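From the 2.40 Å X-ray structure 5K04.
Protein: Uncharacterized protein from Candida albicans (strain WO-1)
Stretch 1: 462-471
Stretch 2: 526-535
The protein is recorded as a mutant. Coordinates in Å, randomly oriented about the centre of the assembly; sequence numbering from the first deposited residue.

Stretch 1 (462-471) WVDIYRFYLT
Stretch 2 (526-535) GYLNYFIHYL

Both stretches belong to longer helices, with phi/psi near -65/-40; Tyr527 and Phe531 depart to about -85/-29. Their N-to-C directions run roughly alike, inclined at 33°, and the axes approach to 12.9 Å, a wide gap that large side chains must span. The helices diverge along their length: Val463 CA lies 8.5 Å from Tyr527 CA, but Leu470 CA lies 11.6 Å from Tyr534 CA.

At the narrow end the small, branched Val463 (chi1 t) suffices. Its CG2 sits 3.8 Å from the ring centroid of Tyr527 (chi1 m, chi2 -47°), only 3° off the normal, a CH-pi contact.

Tyr466 (chi1 t, chi2 79°) points toward the partner helix and is the hub, its long side chain reaching three aromatic residues. Phe531 (m, -78°) leaves its backbone sideways, yet its ring edge meets the Tyr466 face: centroids 4.9 Å apart, planes at 79°, Phe531 CE1 to Tyr466 CG 3.7 Å. Tyr530 (t, -87°) brings CE1 to 3.6 Å from Tyr466 CE2, while Tyr466 OH lies 3.5 Å from CD1 of Tyr534 (chi1 t, chi2 83°). Both tyrosines point toward the other helix, with rings long enough to cross the widening gap.

Farther along, flexible Leu470 (m, t), sideways at its CA-to-CB bond, still brings its end nearer, CD1 lying 3.6 Å from Tyr530 OH. No hydrogen bond crosses the contact; packing, mostly of apolar and aromatic atoms, buries 343 Å² summed over both sides.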

# COMPACT_ATOMS: atom_id res chain seq x y z
N TRP A 462 9.25 12.05 -9.18
CA TRP A 462 7.81 11.92 -9.00
C TRP A 462 7.13 11.28 -10.21
O TRP A 462 6.22 10.46 -10.06
CB TRP A 462 7.18 13.27 -8.71
CG TRP A 462 7.37 13.71 -7.30
CD1 TRP A 462 8.19 14.70 -6.84
CD2 TRP A 462 6.73 13.15 -6.15
NE1 TRP A 462 8.09 14.80 -5.48
CE2 TRP A 462 7.21 13.86 -5.03
CE3 TRP A 462 5.81 12.12 -5.96
CZ2 TRP A 462 6.78 13.58 -3.74
CZ3 TRP A 462 5.39 11.83 -4.65
CH2 TRP A 462 5.87 12.56 -3.57
N VAL A 463 7.55 11.67 -11.42
CA VAL A 463 7.02 11.05 -12.62
C VAL A 463 7.32 9.56 -12.61
O VAL A 463 6.50 8.73 -13.02
CB VAL A 463 7.59 11.74 -13.87
CG1 VAL A 463 7.27 10.97 -15.14
CG2 VAL A 463 7.10 13.17 -13.98
N ASP A 464 8.51 9.20 -12.11
CA ASP A 464 8.89 7.80 -11.99
C ASP A 464 7.96 7.06 -11.03
O ASP A 464 7.55 5.93 -11.28
CB ASP A 464 10.34 7.70 -11.54
CG ASP A 464 10.92 6.32 -11.73
OD1 ASP A 464 11.05 5.90 -12.91
OD2 ASP A 464 11.24 5.67 -10.72
N ILE A 465 7.61 7.72 -9.92
CA ILE A 465 6.62 7.18 -9.00
C ILE A 465 5.27 7.01 -9.69
O ILE A 465 4.60 5.98 -9.51
CB ILE A 465 6.53 8.08 -7.75
CG1 ILE A 465 7.84 8.02 -6.97
CG2 ILE A 465 5.40 7.66 -6.85
CD1 ILE A 465 7.88 8.86 -5.74
N TYR A 466 4.86 8.00 -10.50
CA TYR A 466 3.61 7.87 -11.24
C TYR A 466 3.64 6.70 -12.23
O TYR A 466 2.62 6.05 -12.44
CB TYR A 466 3.27 9.16 -11.98
CG TYR A 466 1.93 9.02 -12.66
CD1 TYR A 466 0.75 9.16 -11.94
CD2 TYR A 466 1.84 8.71 -14.01
CE1 TYR A 466 -0.51 8.99 -12.55
CE2 TYR A 466 0.59 8.54 -14.63
CZ TYR A 466 -0.57 8.68 -13.90
OH TYR A 466 -1.81 8.50 -14.51
N ARG A 467 4.81 6.42 -12.84
CA ARG A 467 4.90 5.28 -13.75
C ARG A 467 4.74 3.95 -13.03
O ARG A 467 4.26 2.98 -13.63
CB ARG A 467 6.23 5.32 -14.52
CG ARG A 467 6.27 6.45 -15.55
CD ARG A 467 7.55 6.44 -16.37
NE ARG A 467 7.59 7.57 -17.31
CZ ARG A 467 8.47 8.57 -17.24
NH1 ARG A 467 9.40 8.56 -16.29
NH2 ARG A 467 8.43 9.56 -18.13
N PHE A 468 5.11 3.89 -11.74
CA PHE A 468 4.79 2.72 -10.94
C PHE A 468 3.27 2.53 -10.87
O PHE A 468 2.76 1.42 -11.06
CB PHE A 468 5.38 2.85 -9.52
CG PHE A 468 4.43 2.39 -8.43
CD1 PHE A 468 4.15 1.04 -8.26
CD2 PHE A 468 3.81 3.31 -7.60
CE1 PHE A 468 3.27 0.61 -7.29
CE2 PHE A 468 2.92 2.88 -6.61
CZ PHE A 468 2.65 1.53 -6.46
N TYR A 469 2.55 3.63 -10.61
CA TYR A 469 1.08 3.58 -10.59
C TYR A 469 0.51 3.09 -11.92
O TYR A 469 -0.43 2.28 -11.94
CB TYR A 469 0.53 4.96 -10.22
CG TYR A 469 0.64 5.27 -8.73
CD1 TYR A 469 -0.22 4.67 -7.82
CD2 TYR A 469 1.59 6.16 -8.24
CE1 TYR A 469 -0.15 4.93 -6.47
CE2 TYR A 469 1.67 6.43 -6.85
CZ TYR A 469 0.78 5.81 -5.98
OH TYR A 469 0.81 6.01 -4.62
N LEU A 470 1.06 3.57 -13.04
CA LEU A 470 0.62 3.09 -14.35
C LEU A 470 0.89 1.60 -14.51
O LEU A 470 0.06 0.86 -15.06
CB LEU A 470 1.34 3.86 -15.45
CG LEU A 470 0.93 5.28 -15.78
CD1 LEU A 470 1.84 5.86 -16.87
CD2 LEU A 470 -0.51 5.27 -16.24
N THR A 471 2.05 1.14 -14.04
CA THR A 471 2.45 -0.26 -14.16
C THR A 471 1.60 -1.17 -13.27
O THR A 471 1.14 -2.23 -13.70
CB THR A 471 3.94 -0.37 -13.80
OG1 THR A 471 4.71 0.31 -14.81
CG2 THR A 471 4.39 -1.83 -13.68
N GLY A 526 6.11 20.17 -20.44
CA GLY A 526 6.12 18.84 -21.03
C GLY A 526 5.23 17.87 -20.28
O GLY A 526 4.43 17.14 -20.88
N TYR A 527 5.31 17.88 -18.96
CA TYR A 527 4.53 16.96 -18.14
C TYR A 527 3.12 17.46 -17.89
O TYR A 527 2.19 16.66 -17.72
CB TYR A 527 5.23 16.72 -16.80
CG TYR A 527 6.57 16.04 -16.89
CD1 TYR A 527 6.75 14.89 -17.67
CD2 TYR A 527 7.66 16.54 -16.18
CE1 TYR A 527 8.00 14.26 -17.73
CE2 TYR A 527 8.90 15.92 -16.24
CZ TYR A 527 9.07 14.79 -17.01
OH TYR A 527 10.31 14.19 -17.05
N LEU A 528 2.94 18.78 -17.86
CA LEU A 528 1.67 19.37 -17.43
C LEU A 528 0.50 18.88 -18.28
O LEU A 528 -0.57 18.57 -17.75
CB LEU A 528 1.78 20.89 -17.47
CG LEU A 528 0.55 21.71 -17.07
CD1 LEU A 528 0.46 21.86 -15.56
CD2 LEU A 528 0.61 23.06 -17.75
N ASN A 529 0.69 18.80 -19.60
CA ASN A 529 -0.40 18.45 -20.51
C ASN A 529 -0.87 17.00 -20.34
O ASN A 529 -2.03 16.69 -20.60
CB ASN A 529 0.05 18.68 -21.96
CG ASN A 529 -1.04 18.40 -22.98
OD1 ASN A 529 -1.33 17.24 -23.30
ND2 ASN A 529 -1.63 19.46 -23.52
N TYR A 530 0.03 16.11 -19.92
CA TYR A 530 -0.36 14.73 -19.70
C TYR A 530 -1.23 14.60 -18.45
O TYR A 530 -2.19 13.82 -18.42
CB TYR A 530 0.88 13.84 -19.58
CG TYR A 530 0.58 12.40 -19.21
CD1 TYR A 530 0.47 12.00 -17.87
CD2 TYR A 530 0.41 11.43 -20.18
CE1 TYR A 530 0.19 10.69 -17.53
CE2 TYR A 530 0.14 10.11 -19.84
CZ TYR A 530 0.03 9.75 -18.52
OH TYR A 530 -0.25 8.45 -18.19
N PHE A 531 -0.90 15.36 -17.40
CA PHE A 531 -1.58 15.22 -16.12
C PHE A 531 -2.86 16.04 -16.04
O PHE A 531 -3.81 15.64 -15.35
CB PHE A 531 -0.60 15.54 -15.00
CG PHE A 531 0.45 14.49 -14.85
CD1 PHE A 531 0.16 13.29 -14.20
CD2 PHE A 531 1.71 14.64 -15.42
CE1 PHE A 531 1.13 12.29 -14.08
CE2 PHE A 531 2.68 13.65 -15.31
CZ PHE A 531 2.38 12.46 -14.64
N ILE A 532 -2.93 17.16 -16.76
CA ILE A 532 -4.21 17.81 -16.98
C ILE A 532 -5.17 16.84 -17.65
O ILE A 532 -6.35 16.73 -17.28
CB ILE A 532 -4.04 19.10 -17.80
CG1 ILE A 532 -3.17 20.10 -17.05
CG2 ILE A 532 -5.38 19.70 -18.13
CD1 ILE A 532 -3.55 20.26 -15.61
N HIS A 533 -4.68 16.09 -18.65
CA HIS A 533 -5.53 15.14 -19.34
C HIS A 533 -6.00 14.01 -18.42
O HIS A 533 -7.11 13.50 -18.59
CB HIS A 533 -4.81 14.57 -20.56
CG HIS A 533 -5.65 13.62 -21.34
ND1 HIS A 533 -6.74 14.03 -22.09
CD2 HIS A 533 -5.59 12.27 -21.48
CE1 HIS A 533 -7.30 12.98 -22.66
NE2 HIS A 533 -6.62 11.90 -22.31
N TYR A 534 -5.18 13.61 -17.44
CA TYR A 534 -5.63 12.64 -16.44
C TYR A 534 -6.77 13.19 -15.60
O TYR A 534 -7.74 12.48 -15.30
CB TYR A 534 -4.45 12.23 -15.54
CG TYR A 534 -4.87 11.35 -14.38
CD1 TYR A 534 -5.03 9.97 -14.53
CD2 TYR A 534 -5.11 11.89 -13.12
CE1 TYR A 534 -5.42 9.16 -13.47
CE2 TYR A 534 -5.50 11.08 -12.06
CZ TYR A 534 -5.66 9.72 -12.24
OH TYR A 534 -6.04 8.93 -11.19
N LEU A 535 -6.67 14.47 -15.19
CA LEU A 535 -7.70 15.05 -14.32
C LEU A 535 -9.06 15.11 -15.02
O LEU A 535 -10.08 14.74 -14.44
CB LEU A 535 -7.27 16.45 -13.88
CG LEU A 535 -5.97 16.65 -13.10
CD1 LEU A 535 -5.77 18.13 -12.79
CD2 LEU A 535 -5.97 15.85 -11.85